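Retinol dehydratase (Spodoptera frugiperda, PDB 1FMJ) is a sulfotransferase-family enzyme that dehydrates retinol, probably by way of a sulfated intermediate, and binds adenosine-3'-5'-diphosphate and calcium. Local coordinates at residues Arg14-Asn17 with Pro18-Lys22; Leu130-Glu133 with Arg134-Gly137; Asn209-Asp212 with Phe213-Phe217. All coordinates share one frame; numbering follows the deposited sequence.

Interaction 1: Arg14-Asn17 with Pro18-Lys22; sequences RELN and PEEDK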
loop_
_atom_site.group_PDB
_atom_site.type_symbol
_atom_site.label_atom_id
_atom_site.label_comp_id
_atom_site.label_asym_id
_atom_site.label_seq_id
_atom_site.Cartn_x
_atom_site.Cartn_y
_atom_site.Cartn_z
ATOM N N ARG A 14 -6.129 19.841 7.745
ATOM C CA ARG A 14 -7.242 20.234 8.592
ATOM C C ARG A 14 -7.752 19.014 9.313
ATOM O O ARG A 14 -7.629 17.885 8.822
ATOM C CB ARG A 14 -8.384 20.838 7.772
ATOM C CG ARG A 14 -9.185 19.821 6.967
ATOM C CD ARG A 14 -10.356 20.495 6.276
ATOM N NE ARG A 14 -11.143 19.579 5.452
ATOM C CZ ARG A 14 -11.864 18.564 5.925
ATOM N NH1 ARG A 14 -11.902 18.325 7.228
ATOM N NH2 ARG A 14 -12.553 17.790 5.092
ATOM N N GLU A 15 -8.315 19.249 10.488
ATOM C CA GLU A 15 -8.877 18.182 11.289
ATOM C C GLU A 15 -10.144 17.776 10.559
ATOM O O GLU A 15 -10.614 18.498 9.677
ATOM C CB GLU A 15 -9.229 18.703 12.680
ATOM C CG GLU A 15 -8.056 19.285 13.462
ATOM C CD GLU A 15 -7.065 18.228 13.898
ATOM O OE1 GLU A 15 -7.516 17.145 14.330
ATOM O OE2 GLU A 15 -5.838 18.483 13.825
ATOM N N LEU A 16 -10.684 16.618 10.911
ATOM C CA LEU A 16 -11.916 16.144 10.300
ATOM C C LEU A 16 -13.057 16.935 10.943
ATOM O O LEU A 16 -13.007 17.234 12.135
ATOM C CB LEU A 16 -12.080 14.646 10.574
ATOM C CG LEU A 16 -11.110 13.740 9.806
ATOM C CD1 LEU A 16 -10.946 12.383 10.487
ATOM C CD2 LEU A 16 -11.634 13.578 8.390
ATOM N N ASN A 17 -14.070 17.301 10.164
ATOM C CA ASN A 17 -15.190 18.042 10.740
ATOM C C ASN A 17 -16.013 17.067 11.578
ATOM O O ASN A 17 -15.724 15.873 11.602
ATOM C CB ASN A 17 -16.048 18.697 9.645
ATOM C CG ASN A 17 -16.596 17.703 8.643
ATOM O OD1 ASN A 17 -17.295 16.753 9.000
ATOM N ND2 ASN A 17 -16.297 17.931 7.369
ATOM N N PRO A 18 -17.034 17.559 12.294
ATOM C CA PRO A 18 -17.835 16.643 13.113
ATOM C C PRO A 18 -18.377 15.422 12.371
ATOM O O PRO A 18 -18.220 14.291 12.832
ATOM C CB PRO A 18 -18.945 17.544 13.640
ATOM C CG PRO A 18 -18.240 18.865 13.788
ATOM C CD PRO A 18 -17.456 18.957 12.503
ATOM N N GLU A 19 -19.004 15.653 11.221
ATOM C CA GLU A 19 -19.588 14.567 10.439
ATOM C C GLU A 19 -18.568 13.507 10.044
ATOM O O GLU A 19 -18.816 12.315 10.190
ATOM C CB GLU A 19 -20.263 15.117 9.177
ATOM C CG GLU A 19 -20.994 14.056 8.374
ATOM C CD GLU A 19 -21.638 14.611 7.114
ATOM O OE1 GLU A 19 -20.895 15.101 6.234
ATOM O OE2 GLU A 19 -22.883 14.553 7.004
ATOM N N GLU A 20 -17.425 13.945 9.533
ATOM C CA GLU A 20 -16.375 13.023 9.120
ATOM C C GLU A 20 -15.832 12.297 10.349
ATOM O O GLU A 20 -15.758 11.065 10.378
ATOM C CB GLU A 20 -15.242 13.789 8.435
ATOM C CG GLU A 20 -15.682 14.646 7.263
ATOM C CD GLU A 20 -14.589 15.581 6.791
ATOM O OE1 GLU A 20 -14.018 16.302 7.638
ATOM O OE2 GLU A 20 -14.301 15.604 5.576
ATOM N N ASP A 21 -15.449 13.069 11.358
ATOM C CA ASP A 21 -14.914 12.491 12.579
ATOM C C ASP A 21 -15.902 11.488 13.158
ATOM O O ASP A 21 -15.506 10.507 13.779
ATOM C CB ASP A 21 -14.631 13.587 13.610
ATOM C CG ASP A 21 -13.892 13.063 14.828
ATOM O OD1 ASP A 21 -12.722 12.647 14.680
ATOM O OD2 ASP A 21 -14.481 13.060 15.935
ATOM N N LYS A 22 -17.192 11.716 12.946
ATOM C CA LYS A 22 -18.175 10.798 13.490
ATOM C C LYS A 22 -18.129 9.432 12.816
ATOM O O LYS A 22 -18.141 8.404 13.496
ATOM C CB LYS A 22 -19.587 11.385 13.391
ATOM C CG LYS A 22 -20.598 10.632 14.253
ATOM C CD LYS A 22 -21.892 11.415 14.441
ATOM C CE LYS A 22 -22.838 10.694 15.403
ATOM N NZ LYS A 22 -24.116 11.429 15.584
#
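The guanidinium of R14 and the carboxylate of E20 meet edge to edge, their planes only 16° apart; the N17 and E20 side chains cross at about a right angle, yet the amide plane is turned only 13° from the carboxylate. This is the capping box that opens helix 18-24, with N17 as N-cap and E20 three residues on, extended by an arginine from the end of strand 13-14. R14 grips end-on: NH2 reaches E20 OE2 at 2.8 Å and NH1 reaches E20 OE1 at 3.0 Å, each oxygen offering its syn lone pair. NH1 also donates to the carbonyl O of E15, which helps fix the rotation of the guanidinium. The anti lone pair of E20 OE1 takes the backbone N of N17 at 2.7 Å, so two donors hold this oxygen of the buried E20. N17 returns the bond: with CG set between its backbone N and carbonyl carbon (chi1 58°), OD1 accepts from E20 N at 2.9 Å. Replacing E20 with an alanine would probably leave the R14 guanidinium without its charge partner and the amide N of N17 without its acceptor at the helix start. L16 supplies the apolar contact: L221 touches both it and E20, and L16 CD2 rests 3.6 Å from E20 CB.

Interaction 2: Leu130-Glu133 with Arg134-Gly137; sequences LDME and RYLG
L130 and Y135 form the close-fitting part of this contact, with CD1 of the leucine directly over one face of the phenol ring, 4.1 Å from its centroid and 6° off the normal, a CH-pi contact. M132 lies alongside Y135, pointing the same way, and brings SD to 4.0 Å from Y135 CD2 in an oblique Met-aromatic contact. Y135 is buried; Y120 touches it too, and the Y135 side chain lies about 5 Å from the bound retinol.

The contact spans the start of helix 132-142, with L130 and D131 just before it. D131, the N-cap residue and the centre of an inverse gamma turn, accepts from R134 N through OD1 at 3.2 Å, a straight bond that comes from above the carboxylate plane, and its carbonyl O receives Y135 N at 2.8 Å. D131 and R134 also meet through the aliphatic part of the arginine, D131 OD1 lying 3.5 Å from R134 CG, with carboxylate and guanidinium planes nearly perpendicular. The arginine's charge goes instead to E300, by a salt bridge from NH1, and NH2 donates to the carbonyl O of D297.

The solvent side is looser. M132, E133 and L136 are exposed, and two bends in the methionine chain, at chi2 (-45°) and chi3 (-76°), set M132 CE 3.6 Å from L136 CD2.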
loop_
_atom_site.group_PDB
_atom_site.type_symbol
_atom_site.label_atom_id
_atom_site.label_comp_id
_atom_site.label_asym_id
_atom_site.label_seq_id
_atom_site.Cartn_x
_atom_site.Cartn_y
_atom_site.Cartn_z
ATOM N N LEU A 130 2.441 -10.918 24.205
ATOM C CA LEU A 130 3.330 -10.223 23.283
ATOM C C LEU A 130 4.794 -10.582 23.517
ATOM O O LEU A 130 5.212 -10.840 24.649
ATOM C CB LEU A 130 3.174 -8.704 23.427
ATOM C CG LEU A 130 1.933 -8.033 22.847
ATOM C CD1 LEU A 130 1.870 -6.592 23.319
ATOM C CD2 LEU A 130 1.984 -8.100 21.328
ATOM N N ASP A 131 5.565 -10.605 22.434
ATOM C CA ASP A 131 6.988 -10.869 22.525
ATOM C C ASP A 131 7.545 -9.452 22.619
ATOM O O ASP A 131 8.019 -8.887 21.623
ATOM C CB ASP A 131 7.494 -11.552 21.255
ATOM C CG ASP A 131 8.985 -11.819 21.294
ATOM O OD1 ASP A 131 9.742 -10.931 21.737
ATOM O OD2 ASP A 131 9.403 -12.911 20.871
ATOM N N MET A 132 7.461 -8.877 23.818
ATOM C CA MET A 132 7.899 -7.503 24.054
ATOM C C MET A 132 9.184 -7.065 23.370
ATOM O O MET A 132 9.248 -5.961 22.838
ATOM C CB MET A 132 8.002 -7.214 25.553
ATOM C CG MET A 132 6.661 -7.031 26.245
ATOM S SD MET A 132 5.478 -5.960 25.362
ATOM C CE MET A 132 6.137 -4.331 25.685
ATOM N N GLU A 133 10.204 -7.916 23.378
ATOM C CA GLU A 133 11.465 -7.569 22.742
ATOM C C GLU A 133 11.254 -7.220 21.264
ATOM O O GLU A 133 11.729 -6.192 20.779
ATOM C CB GLU A 133 12.459 -8.728 22.863
ATOM C CG GLU A 133 13.828 -8.414 22.284
ATOM C CD GLU A 133 14.759 -9.621 22.252
ATOM O OE1 GLU A 133 15.937 -9.447 21.867
ATOM O OE2 GLU A 133 14.313 -10.742 22.601
ATOM N N ARG A 134 10.534 -8.074 20.545
ATOM C CA ARG A 134 10.291 -7.822 19.131
ATOM C C ARG A 134 9.254 -6.720 18.944
ATOM O O ARG A 134 9.395 -5.858 18.073
ATOM C CB ARG A 134 9.817 -9.096 18.438
ATOM C CG ARG A 134 10.802 -10.243 18.504
ATOM C CD ARG A 134 10.292 -11.402 17.672
ATOM N NE ARG A 134 10.193 -11.036 16.261
ATOM C CZ ARG A 134 9.538 -11.745 15.347
ATOM N NH1 ARG A 134 8.912 -12.865 15.692
ATOM N NH2 ARG A 134 9.511 -11.335 14.082
ATOM N N TYR A 135 8.217 -6.750 19.769
ATOM C CA TYR A 135 7.157 -5.753 19.698
ATOM C C TYR A 135 7.735 -4.348 19.829
ATOM O O TYR A 135 7.405 -3.455 19.052
ATOM C CB TYR A 135 6.141 -6.001 20.811
ATOM C CG TYR A 135 5.025 -4.989 20.864
ATOM C CD1 TYR A 135 4.062 -4.932 19.860
ATOM C CD2 TYR A 135 4.929 -4.088 21.921
ATOM C CE1 TYR A 135 3.030 -4.007 19.908
ATOM C CE2 TYR A 135 3.901 -3.158 21.978
ATOM C CZ TYR A 135 2.955 -3.124 20.970
ATOM O OH TYR A 135 1.927 -2.214 21.035
ATOM N N LEU A 136 8.602 -4.165 20.820
ATOM C CA LEU A 136 9.233 -2.876 21.067
ATOM C C LEU A 136 10.203 -2.509 19.948
ATOM O O LEU A 136 10.345 -1.338 19.609
ATOM C CB LEU A 136 9.969 -2.901 22.413
ATOM C CG LEU A 136 9.077 -3.126 23.633
ATOM C CD1 LEU A 136 9.938 -3.269 24.877
ATOM C CD2 LEU A 136 8.102 -1.961 23.775
ATOM N N GLY A 137 10.885 -3.511 19.393
ATOM C CA GLY A 137 11.806 -3.252 18.299
ATOM C C GLY A 137 10.996 -2.774 17.105
ATOM O O GLY A 137 11.453 -1.967 16.306
#

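Interaction 3: Asn209-Asp212 with Phe213-Phe217; sequences NFKD and FWEMF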
loop_
_atom_site.group_PDB
_atom_site.type_symbol
_atom_site.label_atom_id
_atom_site.label_comp_id
_atom_site.label_asym_id
_atom_site.label_seq_id
_atom_site.Cartn_x
_atom_site.Cartn_y
_atom_site.Cartn_z
ATOM N N ASN A 209 -18.610 -3.618 10.543
ATOM C CA ASN A 209 -18.663 -4.559 9.425
ATOM C C ASN A 209 -18.126 -3.946 8.128
ATOM O O ASN A 209 -17.682 -2.795 8.100
ATOM C CB ASN A 209 -20.098 -5.049 9.191
ATOM C CG ASN A 209 -21.069 -3.912 8.937
ATOM O OD1 ASN A 209 -20.737 -2.932 8.270
ATOM N ND2 ASN A 209 -22.286 -4.045 9.459
ATOM N N PHE A 210 -18.187 -4.714 7.049
ATOM C CA PHE A 210 -17.677 -4.227 5.779
ATOM C C PHE A 210 -18.431 -3.034 5.209
ATOM O O PHE A 210 -17.824 -2.143 4.626
ATOM C CB PHE A 210 -17.650 -5.337 4.730
ATOM C CG PHE A 210 -17.117 -4.878 3.410
ATOM C CD1 PHE A 210 -15.797 -4.446 3.295
ATOM C CD2 PHE A 210 -17.946 -4.799 2.301
ATOM C CE1 PHE A 210 -15.315 -3.936 2.095
ATOM C CE2 PHE A 210 -17.472 -4.290 1.100
ATOM C CZ PHE A 210 -16.158 -3.857 0.997
ATOM N N LYS A 211 -19.752 -3.011 5.360
ATOM C CA LYS A 211 -20.512 -1.894 4.825
ATOM C C LYS A 211 -20.097 -0.589 5.485
ATOM O O LYS A 211 -20.052 0.443 4.821
ATOM C CB LYS A 211 -22.011 -2.111 4.998
ATOM C CG LYS A 211 -22.836 -1.012 4.356
ATOM C CD LYS A 211 -24.324 -1.289 4.452
ATOM C CE LYS A 211 -25.127 -0.213 3.741
ATOM N NZ LYS A 211 -26.587 -0.359 4.013
ATOM N N ASP A 212 -19.799 -0.623 6.787
ATOM C CA ASP A 212 -19.360 0.590 7.474
ATOM C C ASP A 212 -17.986 0.956 6.920
ATOM O O ASP A 212 -17.634 2.127 6.805
ATOM C CB ASP A 212 -19.212 0.378 8.981
ATOM C CG ASP A 212 -20.513 0.045 9.661
ATOM O OD1 ASP A 212 -21.556 0.586 9.246
ATOM O OD2 ASP A 212 -20.478 -0.748 10.627
ATOM N N PHE A 213 -17.205 -0.064 6.593
ATOM C CA PHE A 213 -15.876 0.170 6.053
ATOM C C PHE A 213 -16.024 0.785 4.662
ATOM O O PHE A 213 -15.290 1.706 4.301
ATOM C CB PHE A 213 -15.086 -1.138 5.973
ATOM C CG PHE A 213 -13.656 -0.949 5.549
ATOM C CD1 PHE A 213 -12.693 -0.537 6.469
ATOM C CD2 PHE A 213 -13.281 -1.119 4.222
ATOM C CE1 PHE A 213 -11.376 -0.296 6.067
ATOM C CE2 PHE A 213 -11.963 -0.877 3.812
ATOM C CZ PHE A 213 -11.014 -0.466 4.738
ATOM N N TRP A 214 -16.985 0.275 3.891
ATOM C CA TRP A 214 -17.241 0.771 2.539
ATOM C C TRP A 214 -17.711 2.220 2.519
ATOM O O TRP A 214 -17.327 2.988 1.637
ATOM C CB TRP A 214 -18.274 -0.106 1.835
ATOM C CG TRP A 214 -18.868 0.538 0.606
ATOM C CD1 TRP A 214 -20.133 1.036 0.473
ATOM C CD2 TRP A 214 -18.220 0.749 -0.653
ATOM N NE1 TRP A 214 -20.315 1.541 -0.792
ATOM C CE2 TRP A 214 -19.156 1.377 -1.504
ATOM C CE3 TRP A 214 -16.935 0.468 -1.145
ATOM C CZ2 TRP A 214 -18.852 1.728 -2.825
ATOM C CZ3 TRP A 214 -16.632 0.817 -2.455
ATOM C CH2 TRP A 214 -17.588 1.442 -3.281
ATOM N N GLU A 215 -18.558 2.590 3.473
ATOM C CA GLU A 215 -19.047 3.964 3.553
ATOM C C GLU A 215 -17.854 4.902 3.702
ATOM O O GLU A 215 -17.746 5.920 3.022
ATOM C CB GLU A 215 -19.961 4.148 4.764
ATOM C CG GLU A 215 -21.292 3.409 4.700
ATOM C CD GLU A 215 -22.151 3.845 3.524
ATOM O OE1 GLU A 215 -22.041 5.025 3.114
ATOM O OE2 GLU A 215 -22.942 3.008 3.023
ATOM N N MET A 216 -16.965 4.536 4.616
ATOM C CA MET A 216 -15.773 5.310 4.918
ATOM C C MET A 216 -14.840 5.364 3.722
ATOM O O MET A 216 -14.422 6.443 3.292
ATOM C CB MET A 216 -15.069 4.683 6.130
ATOM C CG MET A 216 -13.699 5.250 6.481
ATOM S SD MET A 216 -13.127 4.653 8.116
ATOM C CE MET A 216 -13.466 2.865 7.993
ATOM N N PHE A 217 -14.536 4.193 3.170
ATOM C CA PHE A 217 -13.636 4.096 2.030
ATOM C C PHE A 217 -14.058 4.848 0.770
ATOM O O PHE A 217 -13.225 5.506 0.151
ATOM C CB PHE A 217 -13.405 2.635 1.664
ATOM C CG PHE A 217 -12.526 2.451 0.468
ATOM C CD1 PHE A 217 -11.141 2.520 0.587
ATOM C CD2 PHE A 217 -13.076 2.201 -0.779
ATOM C CE1 PHE A 217 -10.319 2.337 -0.522
ATOM C CE2 PHE A 217 -12.256 2.016 -1.898
ATOM C CZ PHE A 217 -10.879 2.086 -1.763
#
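F210 and F213 cross at a slant on the buried side of their helix, CE1 of the first ring 4.1 Å from CD2 of the second, an approach that is neither face-on nor edge-on. W214 CB also approaches the F210 ring, 4.3 Å from F210 CE2. F210 sets out with CG anti to its amide nitrogen (chi1 -179°), a direction that lays the ring beside the following turn and within reach of both residues. Its surroundings continue the aromatic theme: F195 of helix 187-200 meets F210 edge-to-face, and F323 packs edge-to-face with W214.

The turn carrying these rings is the start of helix 210-218, and a capping box of N209 and D212 begins it. N209 OD1 takes D212 N at 2.9 Å, the amide lying almost in line with the side-chain C=O (176°). The reciprocal bond, from N209 N to D212 OD2, is weak at 3.4 Å. Backbone bonds then carry the helix onward, among them W214 N to F210 O at 2.7 Å.

On the more polar flank, K211 and E215 run side by side and point the same way. Between the two side chains the nearest approach is K211 CE to E215 OE2, 4.0 Å, while K211 NZ stays 5.1 Å from E215 OE2. The lysine instead forms a salt bridge with E326, and W214 NE1 donates to Q330 OE1, two bonds that tie this helix to helix 325-338.

Three helix starts show one principle in three settings: an Asn or Asp at the N-cap receives the amide three residues ahead, and in interactions 1 and 3 that residue bonds back, weakly in interaction 3. Interactions 1 and 3 are neighbours, centres about 16 Å apart and nearest atoms about 7 Å, and L221 touches side chains of both. Interaction 2 stands apart, its centre about 34 Å from that of interaction 1 and 32 Å from that of interaction 3. It is also the one near retinol and calcium, the Y135 side chain about 7 Å from the calcium ion, whereas the F210 side chain is about 10 Å from adenosine-3'-5'-diphosphate. Interactions 1 and 3 both lie away from the retinol and calcium sites.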